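Local coordinates for hypothetical protein PAE2307 (PDB 1WVQ) that is of unknown function but belongs to a family of adenosine-specific kinases and carries a stably phosphorylated histidine, consistent with a role in phosphate transfer, at residues T19-G24 against A114-P119; N72-L77 against V88-N93. All coordinates share one frame; numbering follows the deposited sequence.

How the contacts relate
From the N terminus the chain passes through strand 7-13 and enters strand 20-25, the first half of contact 1. It then builds helix 31-40 and strands 47-53 and 60-65 before helix 68-81, which opens contact 2. A short connection carrying the phosphorylated H85 turns the chain back into strand 87-92, and contact 2 is closed. Only after helix 96-104 does strand 111-116 return to strand 20-25 and complete contact 1, so the short loop of contact 2 lies wholly within the long one. Strands 87-92 and 20-25 are neighbours, joined by I89 N to I22 O and I91 N to N20 O.

Contact 1 (T19-G24 against A114-P119); sequences TNVIIG and AATANP
V21 and T116 face each other as an antiparallel hydrogen-bonded pair, V21 N giving to T116 O at 2.9 Å and T116 N giving to V21 O at 3.0 Å. Their side chains lie side by side on the same face of the sheet. In both, one methyl stands between the backbone N and the carbonyl carbon (V21 CG1 at chi1 70°), and these two methyls, V21 CG1 and T116 CG2, meet at 4.2 Å. That leaves T116 OG1 anti to its own N, where it accepts from N118 N at 3.1 Å in an ST turn and also bonds to D139. A114 contributes mainly through its backbone: its O takes I23 N at 3.0 Å and its N makes a longer bond to I23 O. On the other face I22 CG1 comes to 4.3 Å from A115 CB. Just past the last paired residues, N20 ND2 rests on A117 CB at 3.4 Å; an alanine at N20 would probably open a gap beside that methyl. From the same turn, N118 ND2 hydrogen-bonds to the phosphohistidine of a second subunit, and T116 packs on the same group, which places this strand end at what is probably a functional site between subunits. In the five-stranded antiparallel sheet, 111-116 is an outer strand within this chain, and 20-25 continues inward to 87-92. V99, L100 and I103 of helix 96-104 cover the I22 and A115 face, while L120 and V122 of strand 120-128 pack against V21 and I23.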
loop_
_atom_site.group_PDB
_atom_site.type_symbol
_atom_site.label_atom_id
_atom_site.label_comp_id
_atom_site.label_asym_id
_atom_site.label_seq_id
_atom_site.Cartn_x
_atom_site.Cartn_y
_atom_site.Cartn_z
ATOM N N THR A 19 11.752 -19.041 16.770
ATOM C CA THR A 19 11.501 -17.607 16.744
ATOM C C THR A 19 12.127 -16.969 15.523
ATOM O O THR A 19 12.993 -17.549 14.866
ATOM C CB THR A 19 12.078 -16.875 17.985
ATOM O OG1 THR A 19 13.509 -16.811 17.894
ATOM C CG2 THR A 19 11.688 -17.597 19.256
ATOM N N ASN A 20 11.652 -15.768 15.220
ATOM C CA ASN A 20 12.184 -14.971 14.130
ATOM C C ASN A 20 12.369 -13.594 14.727
ATOM O O ASN A 20 11.647 -13.209 15.647
ATOM C CB ASN A 20 11.208 -14.872 12.956
ATOM C CG ASN A 20 11.288 -16.060 12.021
ATOM O OD1 ASN A 20 10.684 -17.105 12.265
ATOM N ND2 ASN A 20 12.040 -15.902 10.941
ATOM N N VAL A 21 13.344 -12.860 14.215
ATOM C CA VAL A 21 13.592 -11.511 14.695
ATOM C C VAL A 21 13.437 -10.544 13.530
ATOM O O VAL A 21 13.750 -10.876 12.384
ATOM C CB VAL A 21 15.018 -11.383 15.312
ATOM C CG1 VAL A 21 16.086 -11.466 14.218
ATOM C CG2 VAL A 21 15.138 -10.077 16.092
ATOM N N ILE A 22 12.900 -9.367 13.832
ATOM C CA ILE A 22 12.713 -8.309 12.850
ATOM C C ILE A 22 13.328 -7.085 13.517
ATOM O O ILE A 22 12.955 -6.729 14.637
ATOM C CB ILE A 22 11.214 -8.050 12.555
ATOM C CG1 ILE A 22 10.585 -9.292 11.919
ATOM C CG2 ILE A 22 11.060 -6.868 11.600
ATOM C CD1 ILE A 22 9.063 -9.231 11.809
ATOM N N ILE A 23 14.301 -6.476 12.848
ATOM C CA ILE A 23 14.983 -5.301 13.379
ATOM C C ILE A 23 14.830 -4.171 12.374
ATOM O O ILE A 23 14.998 -4.371 11.169
ATOM C CB ILE A 23 16.490 -5.582 13.603
ATOM C CG1 ILE A 23 16.660 -6.830 14.470
ATOM C CG2 ILE A 23 17.162 -4.375 14.267
ATOM C CD1 ILE A 23 18.099 -7.276 14.617
ATOM N N GLY A 24 14.505 -2.983 12.870
ATOM C CA GLY A 24 14.332 -1.849 11.981
ATOM C C GLY A 24 14.565 -0.503 12.632
ATOM O O GLY A 24 15.111 -0.408 13.733
ATOM N N ALA A 114 16.377 -6.267 8.905
ATOM C CA ALA A 114 16.375 -7.709 8.751
ATOM C C ALA A 114 15.123 -8.377 9.290
ATOM O O ALA A 114 14.484 -7.885 10.217
ATOM C CB ALA A 114 17.602 -8.300 9.455
ATOM N N ALA A 115 14.791 -9.512 8.683
ATOM C CA ALA A 115 13.672 -10.356 9.083
ATOM C C ALA A 115 14.293 -11.725 8.854
ATOM O O ALA A 115 14.502 -12.133 7.712
ATOM C CB ALA A 115 12.468 -10.143 8.170
ATOM N N THR A 116 14.607 -12.437 9.929
ATOM C CA THR A 116 15.275 -13.713 9.759
ATOM C C THR A 116 15.252 -14.594 10.999
ATOM O O THR A 116 14.861 -14.170 12.090
ATOM C CB THR A 116 16.748 -13.456 9.366
ATOM O OG1 THR A 116 17.378 -14.677 8.957
ATOM C CG2 THR A 116 17.511 -12.870 10.554
ATOM N N ALA A 117 15.676 -15.837 10.810
ATOM C CA ALA A 117 15.756 -16.799 11.896
ATOM C C ALA A 117 17.161 -17.391 11.884
ATOM O O ALA A 117 17.458 -18.320 12.633
ATOM C CB ALA A 117 14.710 -17.898 11.716
ATOM N N ASN A 118 18.020 -16.830 11.035
ATOM C CA ASN A 118 19.411 -17.275 10.884
ATOM C C ASN A 118 20.374 -16.605 11.836
ATOM O O ASN A 118 20.037 -15.612 12.482
ATOM C CB ASN A 118 19.946 -16.944 9.490
ATOM C CG ASN A 118 19.189 -17.618 8.402
ATOM O OD1 ASN A 118 18.790 -18.768 8.541
ATOM N ND2 ASN A 118 18.992 -16.915 7.293
ATOM N N PRO A 119 21.600 -17.147 11.935
ATOM C CA PRO A 119 22.584 -16.522 12.815
ATOM C C PRO A 119 22.642 -15.105 12.241
ATOM O O PRO A 119 22.602 -14.921 11.023
ATOM C CB PRO A 119 23.847 -17.323 12.527
ATOM C CG PRO A 119 23.306 -18.687 12.290
ATOM C CD PRO A 119 22.106 -18.426 11.404
#

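Contact 2 (N72-L77 against V88-N93); sequences NLAIDL and VIYIRN
The ring of Y90 lies against the backbone of helix 68-81, with L73 CB over one of its faces. Starting at CB, Y90 leaves the strand toward the helix with CG anti to the carbonyl carbon (chi1 -85°), and CG comes to 4.0 Å from L73 CB. One step out, CD1 is 3.6 Å from A74 N, which approaches the ring obliquely, and the methyl of A74 lies a little farther off. CE1 reaches the carbonyl of L73, 3.5 Å from its O. L73 CB stands 3.8 Å from the ring centroid, only 14° off the normal, a CH-pi contact made by the root of the leucine rather than its branched end. CZ still lies near L73 CB, and at the tip OH packs beside L77 CD2.

The hydroxyl is well supplied with partners. A water donates both to Y90 OH and to L73 O, the latter at 2.7 Å, so the same carbonyl that takes L77 N within the helix is also tied to the tyrosine. A further hydrogen bond joins Y90 OH to the carbonyl of P14, bringing the loop after strand 7-13 into the arrangement.

Two residues back along the strand, V88 continues the apolar surface. It crosses the L77 side chain at about a right angle, with V88 CG1 3.7 Å from L77 CD2, and A74 CB sits over V88 O at 3.8 Å.

Helix and strand run roughly antiparallel; the axes of these two short segments approach to 7.5 Å. The helix links strands 60-65 and 87-92, which are parallel with 47-53 between them, in a split beta-alpha-beta crossover. It packs on the sheet through A51 of strand 47-53 and I23 of strand 20-25, while I11 and V13 of strand 7-13 press on L77.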
loop_
_atom_site.group_PDB
_atom_site.type_symbol
_atom_site.label_atom_id
_atom_site.label_comp_id
_atom_site.label_asym_id
_atom_site.label_seq_id
_atom_site.Cartn_x
_atom_site.Cartn_y
_atom_site.Cartn_z
ATOM N N ASN A 72 11.809 -9.840 26.890
ATOM C CA ASN A 72 13.178 -9.657 27.353
ATOM C C ASN A 72 14.230 -9.790 26.262
ATOM O O ASN A 72 15.261 -9.122 26.309
ATOM C CB ASN A 72 13.472 -10.607 28.512
ATOM C CG ASN A 72 12.667 -10.261 29.744
ATOM O OD1 ASN A 72 12.521 -9.084 30.082
ATOM N ND2 ASN A 72 12.141 -11.276 30.423
ATOM N N LEU A 73 13.967 -10.641 25.278
ATOM C CA LEU A 73 14.896 -10.808 24.171
ATOM C C LEU A 73 14.926 -9.501 23.385
ATOM O O LEU A 73 15.988 -9.022 23.000
ATOM C CB LEU A 73 14.448 -11.963 23.268
ATOM C CG LEU A 73 14.908 -13.353 23.726
ATOM C CD1 LEU A 73 14.142 -14.422 22.982
ATOM C CD2 LEU A 73 16.406 -13.493 23.486
ATOM N N ALA A 74 13.754 -8.912 23.166
ATOM C CA ALA A 74 13.668 -7.655 22.426
ATOM C C ALA A 74 14.338 -6.507 23.184
ATOM O O ALA A 74 15.097 -5.731 22.604
ATOM C CB ALA A 74 12.206 -7.314 22.140
ATOM N N ILE A 75 14.051 -6.400 24.479
ATOM C CA ILE A 75 14.640 -5.355 25.302
ATOM C C ILE A 75 16.159 -5.492 25.347
ATOM O O ILE A 75 16.888 -4.511 25.168
ATOM C CB ILE A 75 14.113 -5.415 26.747
ATOM C CG1 ILE A 75 12.622 -5.068 26.776
ATOM C CG2 ILE A 75 14.902 -4.444 27.624
ATOM C CD1 ILE A 75 11.978 -5.233 28.149
ATOM N N ASP A 76 16.638 -6.707 25.590
ATOM C CA ASP A 76 18.077 -6.916 25.667
ATOM C C ASP A 76 18.802 -6.552 24.380
ATOM O O ASP A 76 19.876 -5.956 24.426
ATOM C CB ASP A 76 18.396 -8.361 26.067
ATOM C CG ASP A 76 17.983 -8.671 27.499
ATOM O OD1 ASP A 76 17.808 -7.711 28.282
ATOM O OD2 ASP A 76 17.842 -9.869 27.847
ATOM N N LEU A 77 18.224 -6.884 23.230
ATOM C CA LEU A 77 18.885 -6.549 21.981
ATOM C C LEU A 77 18.918 -5.032 21.784
ATOM O O LEU A 77 19.894 -4.493 21.261
ATOM C CB LEU A 77 18.195 -7.225 20.790
ATOM C CG LEU A 77 18.959 -7.083 19.463
ATOM C CD1 LEU A 77 20.360 -7.670 19.614
ATOM C CD2 LEU A 77 18.208 -7.795 18.348
ATOM N N VAL A 88 13.122 -3.599 17.785
ATOM C CA VAL A 88 13.375 -5.034 17.678
ATOM C C VAL A 88 12.095 -5.792 17.981
ATOM O O VAL A 88 11.392 -5.470 18.937
ATOM C CB VAL A 88 14.460 -5.501 18.690
ATOM C CG1 VAL A 88 14.640 -7.016 18.599
ATOM C CG2 VAL A 88 15.781 -4.798 18.410
ATOM N N ILE A 89 11.803 -6.796 17.163
ATOM C CA ILE A 89 10.616 -7.618 17.342
ATOM C C ILE A 89 11.013 -9.087 17.298
ATOM O O ILE A 89 11.744 -9.507 16.407
ATOM C CB ILE A 89 9.583 -7.399 16.204
ATOM C CG1 ILE A 89 9.076 -5.955 16.207
ATOM C CG2 ILE A 89 8.412 -8.375 16.366
ATOM C CD1 ILE A 89 8.280 -5.597 14.966
ATOM N N TYR A 90 10.552 -9.854 18.280
ATOM C CA TYR A 90 10.783 -11.295 18.302
ATOM C C TYR A 90 9.388 -11.909 18.251
ATOM O O TYR A 90 8.497 -11.511 19.012
ATOM C CB TYR A 90 11.504 -11.753 19.579
ATOM C CG TYR A 90 13.016 -11.646 19.531
ATOM C CD1 TYR A 90 13.667 -10.486 19.937
ATOM C CD2 TYR A 90 13.797 -12.727 19.114
ATOM C CE1 TYR A 90 15.062 -10.397 19.939
ATOM C CE2 TYR A 90 15.195 -12.649 19.112
ATOM C CZ TYR A 90 15.818 -11.483 19.531
ATOM O OH TYR A 90 17.198 -11.417 19.588
ATOM N N ILE A 91 9.195 -12.868 17.349
ATOM C CA ILE A 91 7.899 -13.516 17.203
ATOM C C ILE A 91 7.944 -15.037 17.169
ATOM O O ILE A 91 8.892 -15.641 16.660
ATOM C CB ILE A 91 7.170 -13.079 15.905
ATOM C CG1 ILE A 91 8.117 -13.188 14.708
ATOM C CG2 ILE A 91 6.599 -11.680 16.062
ATOM C CD1 ILE A 91 7.418 -13.020 13.368
ATOM N N ARG A 92 6.886 -15.627 17.718
ATOM C CA ARG A 92 6.667 -17.070 17.748
ATOM C C ARG A 92 5.227 -17.254 17.273
ATOM O O ARG A 92 4.393 -16.354 17.429
ATOM C CB ARG A 92 6.779 -17.635 19.168
ATOM C CG ARG A 92 8.184 -17.845 19.705
ATOM C CD ARG A 92 8.093 -18.457 21.109
ATOM N NE ARG A 92 9.389 -18.573 21.776
ATOM C CZ ARG A 92 10.306 -19.498 21.506
ATOM N NH1 ARG A 92 10.090 -20.417 20.570
ATOM N NH2 ARG A 92 11.451 -19.498 22.180
ATOM N N ASN A 93 4.942 -18.416 16.696
ATOM C CA ASN A 93 3.604 -18.758 16.215
ATOM C C ASN A 93 3.112 -17.845 15.110
ATOM O O ASN A 93 1.911 -17.611 14.952
ATOM C CB ASN A 93 2.630 -18.767 17.387
ATOM C CG ASN A 93 3.121 -19.642 18.515
ATOM O OD1 ASN A 93 3.469 -20.809 18.302
ATOM N ND2 ASN A 93 3.172 -19.085 19.722
HETATM O O HOH W 1 18.097 -10.553 22.188
#